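Side-chain contacts in MmeI (Methylophilus methylotrophus, PDB 5HR4), which is a Type IIL restriction-modification enzyme that binds DNA and probably methylates adenine at N6 with S-adenosyl-L-methionine as methyl donor: residues 636-641 and 815-820; 792-797 and 809-814; 819-824 and 896-901; 875-880 and 889-894. All blocks are in the same frame, centred on the assembly; numbering follows the deposited sequence.

The four contacts follow one another from the DNA surface of MmeI into its C-terminal helices, and none belongs to the sinefungin pocket or the calcium site. Contacts 1 and 2, with centres 10 Å apart, lie in the target recognition domain, and residues of both reach phosphates of chain B; they meet where Tyr817 CB comes 3.2 Å from Tyr811 OH. Contact 3 shares Thr819 and Phe820 with contact 1 and packs that loop against helix 888-903, its nearest atom about 10 Å from the nucleic acid. Contact 4 uses the same helix and stands about 18 Å from the DNA by nearest atoms. Tyr880 OH joins contacts 3 and 4, probably hydrogen-bonding Pro821 O at 2.5 Å.

Contact 1. Residues 636-641 and 815-820; sequences KLPSMR and LVYNTF. With nucleotides of chain B.
Within the target recognition domain, the ring of Tyr817 is inserted between Leu637 and Met640 of the loop that leads into strand 641-642, an instance of one aromatic side chain pinning two distant loops together. With CG anti to the backbone N (chi1 -173°), the ring extends from the 815-820 loop so that its hydroxyl reaches residues 636-641. There Tyr817 OH donates a hydrogen bond to Pro638 O at 2.5 Å, a value whose shortness means little at this resolution; the carbonyl oxygen lies at the ring edge, near its plane. Beside it, Pro638 CD comes within 3.3 Å of the same Tyr817 OH.

The two faces are occupied differently. Leu637 CD1 sits over one, toward the rim and 4.1 Å from Tyr817 CZ. Over the opposite face comes the methyl of Met640 in a CH-pi contact, CE being 3.6 Å from the Tyr817 ring centroid. The bend at chi3 (-66°) carries this methyl over the ring, while SD stays oblique to it at 4.6 Å from the centroid, completing a Met-aromatic contact. With an alanine in place of Tyr817, Pro638 O would probably lose its hydroxyl donor, and Leu637 and Met640 the ring that separates them. Tyr776 and Ile778 of strand 775-779 also pack on Met640. One residue further, Arg641 NH1 makes a weak hydrogen bond to OP2 of DA2 of chain B, 3.0 Å away.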
# COMPACT_ATOMS: atom_id res chain seq x y z
N LYS A 636 -23.99 -4.25 28.54
CA LYS A 636 -25.22 -5.00 28.64
C LYS A 636 -26.01 -4.71 27.37
O LYS A 636 -26.75 -3.73 27.29
CB LYS A 636 -25.98 -4.61 29.90
N LEU A 637 -25.84 -5.58 26.37
CA LEU A 637 -26.46 -5.42 25.06
C LEU A 637 -26.84 -6.78 24.50
O LEU A 637 -26.17 -7.78 24.80
CB LEU A 637 -25.52 -4.72 24.07
CG LEU A 637 -25.06 -3.31 24.39
CD1 LEU A 637 -23.85 -3.00 23.54
CD2 LEU A 637 -26.19 -2.37 24.09
N PRO A 638 -27.86 -6.85 23.65
CA PRO A 638 -28.21 -8.12 22.99
C PRO A 638 -27.15 -8.51 21.97
O PRO A 638 -26.61 -7.65 21.27
CB PRO A 638 -29.54 -7.81 22.29
CG PRO A 638 -29.95 -6.42 22.77
CD PRO A 638 -28.67 -5.74 23.13
N SER A 639 -26.86 -9.81 21.89
CA SER A 639 -25.85 -10.30 20.95
C SER A 639 -26.19 -9.92 19.52
O SER A 639 -27.36 -9.78 19.14
CB SER A 639 -25.72 -11.81 21.06
OG SER A 639 -25.47 -12.20 22.39
N MET A 640 -25.15 -9.74 18.71
CA MET A 640 -25.27 -9.43 17.29
C MET A 640 -24.79 -10.62 16.46
O MET A 640 -23.92 -11.38 16.88
CB MET A 640 -24.46 -8.17 16.94
CG MET A 640 -24.49 -7.79 15.46
SD MET A 640 -23.66 -6.22 15.17
CE MET A 640 -24.78 -5.11 16.03
N ARG A 641 -25.35 -10.75 15.26
CA ARG A 641 -25.14 -11.91 14.42
C ARG A 641 -24.72 -11.50 13.02
O ARG A 641 -25.04 -10.41 12.54
CB ARG A 641 -26.40 -12.77 14.38
CG ARG A 641 -26.87 -13.19 15.75
CD ARG A 641 -26.25 -14.50 16.14
NE ARG A 641 -26.80 -15.54 15.28
CZ ARG A 641 -26.37 -16.79 15.21
NH1 ARG A 641 -25.36 -17.20 15.96
NH2 ARG A 641 -26.97 -17.62 14.38
N LEU A 815 -15.45 -6.15 16.62
CA LEU A 815 -14.54 -5.02 16.81
C LEU A 815 -15.24 -3.76 17.30
O LEU A 815 -14.67 -3.02 18.11
CB LEU A 815 -13.81 -4.70 15.50
CG LEU A 815 -12.56 -5.52 15.17
CD1 LEU A 815 -12.19 -5.27 13.73
CD2 LEU A 815 -11.41 -5.12 16.09
N VAL A 816 -16.45 -3.50 16.83
CA VAL A 816 -17.18 -2.29 17.17
C VAL A 816 -18.15 -2.56 18.30
O VAL A 816 -17.90 -2.21 19.46
CB VAL A 816 -17.93 -1.76 15.94
CG1 VAL A 816 -18.54 -0.39 16.25
CG2 VAL A 816 -17.00 -1.71 14.74
N TYR A 817 -19.28 -3.18 17.94
CA TYR A 817 -20.38 -3.44 18.87
C TYR A 817 -19.90 -4.09 20.17
O TYR A 817 -20.30 -3.67 21.27
CB TYR A 817 -21.41 -4.32 18.17
CG TYR A 817 -22.71 -4.57 18.91
CD1 TYR A 817 -23.68 -3.58 18.99
CD2 TYR A 817 -22.99 -5.81 19.47
CE1 TYR A 817 -24.89 -3.80 19.64
CE2 TYR A 817 -24.20 -6.04 20.14
CZ TYR A 817 -25.14 -5.03 20.21
OH TYR A 817 -26.36 -5.22 20.86
N ASN A 818 -19.05 -5.11 20.07
CA ASN A 818 -18.70 -5.87 21.27
C ASN A 818 -17.76 -5.11 22.20
O ASN A 818 -17.65 -5.46 23.38
CB ASN A 818 -18.06 -7.21 20.90
CG ASN A 818 -19.05 -8.19 20.36
OD1 ASN A 818 -20.26 -8.03 20.52
ND2 ASN A 818 -18.55 -9.23 19.70
N THR A 819 -17.06 -4.11 21.69
CA THR A 819 -16.18 -3.31 22.52
C THR A 819 -16.77 -1.95 22.84
O THR A 819 -16.09 -1.09 23.41
CB THR A 819 -14.82 -3.14 21.84
OG1 THR A 819 -15.01 -2.47 20.59
CG2 THR A 819 -14.23 -4.50 21.58
N PHE A 820 -18.04 -1.74 22.49
CA PHE A 820 -18.71 -0.45 22.60
C PHE A 820 -19.11 -0.18 24.04
O PHE A 820 -19.98 -0.87 24.58
CB PHE A 820 -19.94 -0.41 21.68
CG PHE A 820 -20.68 0.89 21.74
CD1 PHE A 820 -20.03 2.09 21.50
CD2 PHE A 820 -22.03 0.92 22.04
CE1 PHE A 820 -20.71 3.28 21.55
CE2 PHE A 820 -22.71 2.11 22.09
CZ PHE A 820 -22.05 3.29 21.85
P DA B 2 -22.43 -19.65 15.31
OP1 DA B 2 -22.48 -19.56 16.78
OP2 DA B 2 -23.62 -19.23 14.53
O5' DA B 2 -21.19 -18.84 14.68
C5' DA B 2 -19.98 -18.62 15.44
C4' DA B 2 -18.98 -17.73 14.70
O4' DA B 2 -18.19 -18.51 13.75
C3' DA B 2 -19.55 -16.55 13.89
O3' DA B 2 -18.75 -15.40 14.12
C2' DA B 2 -19.40 -17.04 12.44
C1' DA B 2 -18.08 -17.77 12.56
N9 DA B 2 -17.74 -18.67 11.45
C8 DA B 2 -18.57 -19.49 10.75
N7 DA B 2 -17.95 -20.18 9.81
C5 DA B 2 -16.62 -19.78 9.92
C6 DA B 2 -15.44 -20.13 9.22
N6 DA B 2 -15.41 -21.01 8.22
N1 DA B 2 -14.29 -19.54 9.59
C2 DA B 2 -14.31 -18.66 10.59
N3 DA B 2 -15.35 -18.25 11.31
C4 DA B 2 -16.48 -18.85 10.93

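Contact 2. Residues 792-797 and 809-814; sequences TMHNCW and YRYSAS. With nucleotides of chain B.
The rings of His794 and Tyr811 meet rim to rim, neither lying over the face of the other, with their planes at 49° and their centroids 5.6 Å apart. His794 NE2 and Tyr811 OH approach to 3.0 Å, the two side chains coming from opposite directions. In this part of the target recognition domain, helix 792-801 thus backs the chain that leaves strand 808-810, and that chain turns its other side to the DNA. Phe820 adds an edge-to-face neighbour for His794.

The guanidinium of Arg810 has atom C6 of the DC5 base of chain B over one face and phosphate oxygens at its edge. Extended through chi2, the side chain bends at chi3 (-61°), which lays NE close to that base. Arg810 NH1 donates to OP2 of DC5 of chain B at 2.9 Å with an N-H...O angle of 160°, and Arg810 NH2 to OP2 of DG6 of chain B at 3.0 Å, so one group spans two successive phosphates. A leucine in its place would probably leave both phosphates without this shared positive charge. Further along, Ser814 holds a third phosphate, its OG donating a 2.9 Å hydrogen bond to OP2 of DC4 of chain B.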
# COMPACT_ATOMS: atom_id res chain seq x y z
N THR A 792 -24.56 9.42 17.22
CA THR A 792 -23.23 9.93 16.91
C THR A 792 -22.16 9.19 17.71
O THR A 792 -21.07 8.91 17.19
CB THR A 792 -23.18 11.43 17.22
OG1 THR A 792 -23.92 12.14 16.23
CG2 THR A 792 -21.75 11.95 17.21
N MET A 793 -22.46 8.87 18.97
CA MET A 793 -21.49 8.22 19.84
C MET A 793 -21.07 6.86 19.31
O MET A 793 -19.88 6.51 19.30
CB MET A 793 -22.07 8.08 21.24
CG MET A 793 -21.95 9.33 22.08
SD MET A 793 -20.21 9.74 22.36
CE MET A 793 -20.25 9.93 24.14
N HIS A 794 -22.05 6.06 18.88
CA HIS A 794 -21.73 4.75 18.35
C HIS A 794 -20.96 4.88 17.04
O HIS A 794 -19.93 4.22 16.86
CB HIS A 794 -23.00 3.93 18.15
CG HIS A 794 -22.75 2.59 17.54
ND1 HIS A 794 -21.99 1.62 18.16
CD2 HIS A 794 -23.13 2.06 16.35
CE1 HIS A 794 -21.91 0.55 17.39
NE2 HIS A 794 -22.60 0.79 16.28
N ASN A 795 -21.44 5.74 16.13
CA ASN A 795 -20.77 5.94 14.85
C ASN A 795 -19.37 6.52 15.04
O ASN A 795 -18.45 6.22 14.26
CB ASN A 795 -21.58 6.86 13.95
CG ASN A 795 -22.76 6.17 13.31
OD1 ASN A 795 -22.60 5.44 12.34
ND2 ASN A 795 -23.96 6.40 13.85
N CYS A 796 -19.17 7.33 16.07
CA CYS A 796 -17.82 7.77 16.37
C CYS A 796 -16.96 6.58 16.81
O CYS A 796 -15.78 6.48 16.43
CB CYS A 796 -17.86 8.86 17.43
SG CYS A 796 -16.26 9.22 18.08
N TRP A 797 -17.54 5.67 17.58
CA TRP A 797 -16.82 4.46 17.97
C TRP A 797 -16.48 3.62 16.75
O TRP A 797 -15.31 3.32 16.50
CB TRP A 797 -17.65 3.66 18.98
CG TRP A 797 -16.90 2.51 19.54
CD1 TRP A 797 -17.09 1.19 19.26
CD2 TRP A 797 -15.84 2.58 20.49
NE1 TRP A 797 -16.22 0.42 19.98
CE2 TRP A 797 -15.43 1.25 20.74
CE3 TRP A 797 -15.20 3.62 21.15
CZ2 TRP A 797 -14.40 0.95 21.62
CZ3 TRP A 797 -14.18 3.32 22.03
CH2 TRP A 797 -13.79 1.99 22.26
N TYR A 809 -16.44 2.89 5.68
CA TYR A 809 -16.71 2.20 6.93
C TYR A 809 -16.78 0.71 6.66
O TYR A 809 -17.29 0.28 5.62
CB TYR A 809 -18.03 2.69 7.53
CG TYR A 809 -18.14 4.18 7.74
CD1 TYR A 809 -17.02 4.95 8.00
CD2 TYR A 809 -19.38 4.82 7.66
CE1 TYR A 809 -17.10 6.31 8.18
CE2 TYR A 809 -19.48 6.19 7.84
CZ TYR A 809 -18.33 6.93 8.11
OH TYR A 809 -18.41 8.30 8.30
N ARG A 810 -16.22 -0.09 7.57
CA ARG A 810 -16.46 -1.53 7.59
C ARG A 810 -16.90 -1.88 9.00
O ARG A 810 -16.11 -1.75 9.94
CB ARG A 810 -15.24 -2.35 7.19
CG ARG A 810 -15.56 -3.84 7.21
CD ARG A 810 -14.37 -4.74 6.92
NE ARG A 810 -13.83 -4.49 5.60
CZ ARG A 810 -12.57 -4.14 5.40
NH1 ARG A 810 -11.75 -4.06 6.43
NH2 ARG A 810 -12.13 -3.92 4.16
N TYR A 811 -18.13 -2.33 9.14
CA TYR A 811 -18.60 -2.67 10.47
C TYR A 811 -18.18 -4.09 10.80
O TYR A 811 -17.93 -4.90 9.91
CB TYR A 811 -20.13 -2.53 10.55
CG TYR A 811 -20.63 -2.40 11.96
CD1 TYR A 811 -20.86 -3.52 12.74
CD2 TYR A 811 -20.86 -1.14 12.54
CE1 TYR A 811 -21.30 -3.41 14.05
CE2 TYR A 811 -21.30 -1.02 13.86
CZ TYR A 811 -21.52 -2.15 14.60
OH TYR A 811 -21.95 -2.07 15.90
N SER A 812 -18.09 -4.39 12.09
CA SER A 812 -17.97 -5.79 12.46
C SER A 812 -18.35 -5.94 13.92
O SER A 812 -17.89 -5.16 14.77
CB SER A 812 -16.56 -6.31 12.23
OG SER A 812 -15.72 -5.86 13.27
N ALA A 813 -19.16 -6.96 14.20
CA ALA A 813 -19.69 -7.16 15.55
C ALA A 813 -18.58 -7.28 16.58
O ALA A 813 -18.67 -6.69 17.66
CB ALA A 813 -20.58 -8.40 15.57
N SER A 814 -17.51 -8.02 16.27
CA SER A 814 -16.50 -8.29 17.29
C SER A 814 -15.57 -7.10 17.55
O SER A 814 -14.95 -7.05 18.62
CB SER A 814 -15.68 -9.52 16.91
OG SER A 814 -14.83 -9.24 15.81
P DC B 5 -10.92 -5.66 9.44
OP1 DC B 5 -9.80 -5.07 10.21
OP2 DC B 5 -12.16 -4.92 9.15
O5' DC B 5 -10.36 -6.06 8.01
C5' DC B 5 -9.25 -6.90 7.90
C4' DC B 5 -9.26 -7.54 6.54
O4' DC B 5 -10.44 -8.34 6.40
C3' DC B 5 -9.39 -6.57 5.39
O3' DC B 5 -8.12 -6.06 5.09
C2' DC B 5 -9.94 -7.45 4.26
C1' DC B 5 -10.62 -8.59 5.03
N1 DC B 5 -12.05 -8.73 4.78
C2 DC B 5 -12.52 -9.87 4.13
O2 DC B 5 -11.70 -10.71 3.75
N3 DC B 5 -13.85 -10.01 3.92
C4 DC B 5 -14.69 -9.06 4.36
N4 DC B 5 -16.00 -9.23 4.14
C5 DC B 5 -14.22 -7.89 5.03
C6 DC B 5 -12.90 -7.78 5.23
P DC B 4 -14.56 -11.33 13.06
OP1 DC B 4 -14.00 -12.07 14.21
OP2 DC B 4 -15.69 -10.39 13.24
O5' DC B 4 -13.36 -10.52 12.43
C5' DC B 4 -13.58 -9.22 11.90
C4' DC B 4 -12.54 -8.97 10.84
O4' DC B 4 -12.64 -10.01 9.85
C3' DC B 4 -12.59 -7.64 10.12
O3' DC B 4 -11.27 -7.08 10.12
C2' DC B 4 -13.09 -8.01 8.70
C1' DC B 4 -12.70 -9.47 8.55
N1 DC B 4 -13.67 -10.31 7.76
C2 DC B 4 -13.20 -11.43 7.06
O2 DC B 4 -11.99 -11.68 7.08
N3 DC B 4 -14.08 -12.20 6.37
C4 DC B 4 -15.38 -11.90 6.37
N4 DC B 4 -16.19 -12.68 5.66
C5 DC B 4 -15.89 -10.77 7.08
C6 DC B 4 -15.01 -10.01 7.76
P DG B 6 -7.96 -4.85 4.05
OP1 DG B 6 -6.61 -4.29 4.26
OP2 DG B 6 -9.16 -3.97 4.22
O5' DG B 6 -7.97 -5.59 2.62
C5' DG B 6 -7.02 -6.63 2.39
C4' DG B 6 -7.15 -7.21 1.00
O4' DG B 6 -8.45 -7.85 0.85
C3' DG B 6 -7.05 -6.21 -0.13
O3' DG B 6 -6.53 -6.87 -1.25
C2' DG B 6 -8.51 -5.80 -0.36
C1' DG B 6 -9.27 -7.10 -0.03
N9 DG B 6 -10.57 -6.88 0.62
C8 DG B 6 -10.91 -5.85 1.45
N7 DG B 6 -12.14 -5.91 1.87
C5 DG B 6 -12.65 -7.06 1.28
C6 DG B 6 -13.94 -7.64 1.38
O6 DG B 6 -14.91 -7.23 2.03
N1 DG B 6 -14.04 -8.80 0.62
C2 DG B 6 -13.02 -9.34 -0.13
N2 DG B 6 -13.30 -10.47 -0.80
N3 DG B 6 -11.81 -8.81 -0.23
C4 DG B 6 -11.70 -7.67 0.51

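Contact 3. Residues 819-824 and 896-901; sequences TFPWIQ and FETYQK
Pro821 presses its ring on the flank of helix 888-903 at Thr898 and Tyr899, and this is the tight heart of a contact that spreads out as the loop runs on. Pro821 CB lies 3.7 Å from the backbone nitrogen Tyr899 N and 3.8 Å from the methyl Thr898 CG2, the proline ring meeting the threonine side chain at about a right angle. Thr898 turns this methyl to the proline because CG2 stands anti to its backbone N, while OG1, on the other branch (chi1 -39°), hydrogen-bonds Phe894 O one turn back in the same helix. The polar end is thus satisfied by its own helix and the apolar end is left for the loop. CG of Pro821 also reaches CB of Tyr899, 4.2 Å away.

Next to it, the Tyr899 ring offers an edge and not a face: the carbonyl oxygen of Thr819 lies near the ring plane, 3.2 Å from Tyr899 CD1, and Thr819 CB is 3.8 Å from Tyr899 CE1. At the far end of this ring, Tyr899 OH makes a weak hydrogen bond to Cys628 N.

The other side is looser. Beyond Pro821 the chain draws off from the helix toward the exposed Gln824, and Gln900 projects from the helix as a second exposed residue. No hydrogen bond crosses between the segments, which meet by side-chain packing and by the Thr819 carbonyl at the ring edge. Packing of a loop proline on a helix flank joins the target recognition domain here to the last modelled helix, 888-903, of the C-terminal domain.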
# COMPACT_ATOMS: atom_id res chain seq x y z
N THR A 819 -17.06 -4.11 21.69
CA THR A 819 -16.18 -3.31 22.52
C THR A 819 -16.77 -1.95 22.84
O THR A 819 -16.09 -1.09 23.41
CB THR A 819 -14.82 -3.14 21.84
OG1 THR A 819 -15.01 -2.47 20.59
CG2 THR A 819 -14.23 -4.50 21.58
N PHE A 820 -18.04 -1.74 22.49
CA PHE A 820 -18.71 -0.45 22.60
C PHE A 820 -19.11 -0.18 24.04
O PHE A 820 -19.98 -0.87 24.58
CB PHE A 820 -19.94 -0.41 21.68
CG PHE A 820 -20.68 0.89 21.74
CD1 PHE A 820 -20.03 2.09 21.50
CD2 PHE A 820 -22.03 0.92 22.04
CE1 PHE A 820 -20.71 3.28 21.55
CE2 PHE A 820 -22.71 2.11 22.09
CZ PHE A 820 -22.05 3.29 21.85
N PRO A 821 -18.51 0.82 24.70
CA PRO A 821 -18.84 1.07 26.11
C PRO A 821 -20.17 1.81 26.19
O PRO A 821 -20.42 2.75 25.42
CB PRO A 821 -17.67 1.94 26.59
CG PRO A 821 -17.35 2.76 25.37
CD PRO A 821 -17.65 1.88 24.16
N TRP A 822 -21.04 1.37 27.10
CA TRP A 822 -22.41 1.87 27.15
C TRP A 822 -22.96 1.67 28.55
O TRP A 822 -23.05 0.53 29.02
CB TRP A 822 -23.29 1.16 26.12
CG TRP A 822 -24.80 1.31 26.36
CD1 TRP A 822 -25.70 0.30 26.64
CD2 TRP A 822 -25.57 2.53 26.33
NE1 TRP A 822 -26.97 0.83 26.78
CE2 TRP A 822 -26.91 2.18 26.60
CE3 TRP A 822 -25.24 3.87 26.11
CZ2 TRP A 822 -27.93 3.14 26.65
CZ3 TRP A 822 -26.26 4.81 26.15
CH2 TRP A 822 -27.58 4.44 26.42
N ILE A 823 -23.32 2.76 29.22
CA ILE A 823 -23.92 2.67 30.54
C ILE A 823 -25.41 2.39 30.41
O ILE A 823 -26.08 2.95 29.54
CB ILE A 823 -23.69 3.97 31.33
N GLN A 824 -25.94 1.49 31.27
CA GLN A 824 -27.37 1.18 31.19
C GLN A 824 -28.19 2.34 31.73
O GLN A 824 -27.81 2.96 32.73
CB GLN A 824 -27.70 -0.11 31.96
N PHE A 896 -13.03 6.27 25.07
CA PHE A 896 -11.92 5.42 25.47
C PHE A 896 -11.66 5.47 26.98
O PHE A 896 -11.17 4.49 27.55
CB PHE A 896 -10.65 5.77 24.71
CG PHE A 896 -10.46 4.99 23.43
CD1 PHE A 896 -11.05 5.41 22.25
CD2 PHE A 896 -9.68 3.84 23.41
CE1 PHE A 896 -10.87 4.72 21.07
CE2 PHE A 896 -9.50 3.15 22.23
CZ PHE A 896 -10.10 3.59 21.06
N GLU A 897 -11.96 6.60 27.64
CA GLU A 897 -11.93 6.59 29.10
C GLU A 897 -12.96 5.61 29.64
O GLU A 897 -12.66 4.81 30.54
CB GLU A 897 -12.17 8.00 29.66
N THR A 898 -14.18 5.61 29.07
CA THR A 898 -15.19 4.65 29.47
C THR A 898 -14.77 3.22 29.13
O THR A 898 -14.86 2.31 29.97
CB THR A 898 -16.52 4.97 28.78
OG1 THR A 898 -16.71 6.38 28.75
CG2 THR A 898 -17.68 4.30 29.52
N TYR A 899 -14.32 3.00 27.90
CA TYR A 899 -13.88 1.67 27.52
C TYR A 899 -12.82 1.15 28.48
O TYR A 899 -12.84 -0.02 28.87
CB TYR A 899 -13.34 1.68 26.09
CG TYR A 899 -12.68 0.39 25.66
CD1 TYR A 899 -13.44 -0.70 25.21
CD2 TYR A 899 -11.30 0.25 25.71
CE1 TYR A 899 -12.84 -1.89 24.82
CE2 TYR A 899 -10.69 -0.94 25.33
CZ TYR A 899 -11.46 -2.00 24.89
OH TYR A 899 -10.84 -3.17 24.50
N GLN A 900 -11.89 2.02 28.89
CA GLN A 900 -10.82 1.55 29.76
C GLN A 900 -11.32 1.28 31.17
O GLN A 900 -10.89 0.31 31.81
CB GLN A 900 -9.68 2.57 29.77
CG GLN A 900 -8.37 1.91 30.14
CD GLN A 900 -7.22 2.87 30.11
OE1 GLN A 900 -7.39 4.06 29.82
NE2 GLN A 900 -6.02 2.37 30.43
N LYS A 901 -12.23 2.13 31.68
CA LYS A 901 -12.83 1.86 32.98
C LYS A 901 -13.50 0.49 33.00
O LYS A 901 -13.32 -0.28 33.95
CB LYS A 901 -13.84 2.96 33.34

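Contact 4. Residues 875-880 and 889-894; sequences AVDSVY and IARIAF
Asp877 and Arg891 both leave their helices with CG beside the backbone N (chi1 -66° and -79°) but differ in reach: the aspartate is short, whereas the arginine runs extended from CG to NE and brings its guanidinium across from the neighbouring helix. The result is an interhelical salt bridge between helix 863-880 and helix 888-903, successive helices of the C-terminal domain whose CA atoms at these two residues stand 9.9 Å apart. Most of that gap is spanned by the extended arginine.

Asp877 OD2 lies 2.5 Å from Arg891 NH2, approaching at the edge of the guanidinium and near its plane. The second oxygen, Asp877 OD1, is farther off, 3.3 Å from the same NH2. Carboxylate and guanidinium planes are turned 41° apart, and a single nitrogen faces the carboxylate, so this is not the flat, two-nitrogen pairing that the groups can adopt. Arg891 is buried, and the carboxylate is likely to offset its charge there. Thr792 and Met793 of helix 792-801 pack against the arginine, and Met793 also touches Asp877.

One turn later in both helices an aromatic pair replaces the ionic one. Phe894, its CG anti to the backbone N, extends toward Tyr880, and the rings touch edge on edge: Phe894 CE1 is 3.6 Å from Tyr880 CD2, each near the plane of the other ring. Tyr880 turns its hydroxyl elsewhere, to a hydrogen bond with Pro821 O. On the backbone side of the tyrosine, Phe894 CZ comes within 3.9 Å of Tyr880 O.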
# COMPACT_ATOMS: atom_id res chain seq x y z
N ALA A 875 -30.31 12.76 23.85
CA ALA A 875 -30.76 11.74 24.79
C ALA A 875 -29.64 10.75 25.11
O ALA A 875 -29.46 10.38 26.28
CB ALA A 875 -31.97 11.01 24.22
N VAL A 876 -28.89 10.30 24.11
CA VAL A 876 -27.80 9.35 24.37
C VAL A 876 -26.67 10.04 25.13
O VAL A 876 -26.11 9.47 26.08
CB VAL A 876 -27.29 8.73 23.05
CG1 VAL A 876 -26.09 7.80 23.29
CG2 VAL A 876 -28.39 7.96 22.35
N ASP A 877 -26.30 11.25 24.72
CA ASP A 877 -25.24 11.96 25.42
C ASP A 877 -25.59 12.16 26.88
O ASP A 877 -24.73 12.03 27.76
CB ASP A 877 -24.99 13.30 24.75
CG ASP A 877 -24.43 13.14 23.35
OD1 ASP A 877 -23.86 12.06 23.07
OD2 ASP A 877 -24.55 14.10 22.55
N SER A 878 -26.86 12.48 27.16
CA SER A 878 -27.32 12.60 28.54
C SER A 878 -27.09 11.31 29.32
O SER A 878 -26.67 11.35 30.48
CB SER A 878 -28.79 13.01 28.56
OG SER A 878 -29.42 12.55 29.74
N VAL A 879 -27.36 10.16 28.71
CA VAL A 879 -27.16 8.89 29.41
C VAL A 879 -25.70 8.73 29.80
O VAL A 879 -25.38 8.20 30.87
CB VAL A 879 -27.66 7.71 28.56
CG1 VAL A 879 -27.37 6.41 29.27
CG2 VAL A 879 -29.15 7.85 28.29
N TYR A 880 -24.79 9.18 28.93
CA TYR A 880 -23.36 9.16 29.23
C TYR A 880 -22.95 10.22 30.23
O TYR A 880 -21.88 10.10 30.83
CB TYR A 880 -22.54 9.38 27.95
CG TYR A 880 -22.34 8.14 27.12
CD1 TYR A 880 -23.39 7.60 26.39
CD2 TYR A 880 -21.11 7.53 27.06
CE1 TYR A 880 -23.21 6.47 25.64
CE2 TYR A 880 -20.92 6.40 26.31
CZ TYR A 880 -21.97 5.87 25.60
OH TYR A 880 -21.78 4.74 24.85
N ILE A 889 -12.94 14.50 18.16
CA ILE A 889 -11.80 14.39 19.07
C ILE A 889 -12.26 14.10 20.49
O ILE A 889 -11.79 13.16 21.14
CB ILE A 889 -10.95 15.68 19.05
CG1 ILE A 889 -10.40 15.97 17.65
CG2 ILE A 889 -9.80 15.57 20.06
CD1 ILE A 889 -8.95 15.62 17.49
N ALA A 890 -13.16 14.94 21.02
CA ALA A 890 -13.55 14.82 22.42
C ALA A 890 -14.40 13.58 22.66
O ALA A 890 -14.29 12.95 23.72
CB ALA A 890 -14.30 16.08 22.87
N ARG A 891 -15.26 13.23 21.69
CA ARG A 891 -16.06 12.01 21.81
C ARG A 891 -15.18 10.75 21.80
O ARG A 891 -15.29 9.90 22.69
CB ARG A 891 -17.12 11.96 20.70
CG ARG A 891 -18.36 12.84 20.98
CD ARG A 891 -19.46 12.67 19.94
NE ARG A 891 -20.80 12.94 20.48
CZ ARG A 891 -21.45 14.09 20.35
NH1 ARG A 891 -20.90 15.09 19.67
NH2 ARG A 891 -22.65 14.25 20.88
N ILE A 892 -14.29 10.61 20.80
CA ILE A 892 -13.38 9.47 20.79
C ILE A 892 -12.64 9.33 22.11
O ILE A 892 -12.62 8.25 22.72
CB ILE A 892 -12.36 9.58 19.64
N ALA A 893 -12.05 10.43 22.59
CA ALA A 893 -11.25 10.38 23.81
C ALA A 893 -12.09 10.02 25.03
O ALA A 893 -11.60 9.36 25.95
CB ALA A 893 -10.54 11.72 24.01
N PHE A 894 -13.36 10.41 25.03
CA PHE A 894 -14.24 10.14 26.17
C PHE A 894 -14.72 8.70 26.18
O PHE A 894 -14.78 8.06 27.23
CB PHE A 894 -15.43 11.10 26.14
CG PHE A 894 -16.44 10.84 27.22
CD1 PHE A 894 -17.44 9.90 27.05
CD2 PHE A 894 -16.40 11.56 28.40
CE1 PHE A 894 -18.37 9.67 28.04
CE2 PHE A 894 -17.32 11.33 29.39
CZ PHE A 894 -18.31 10.39 29.21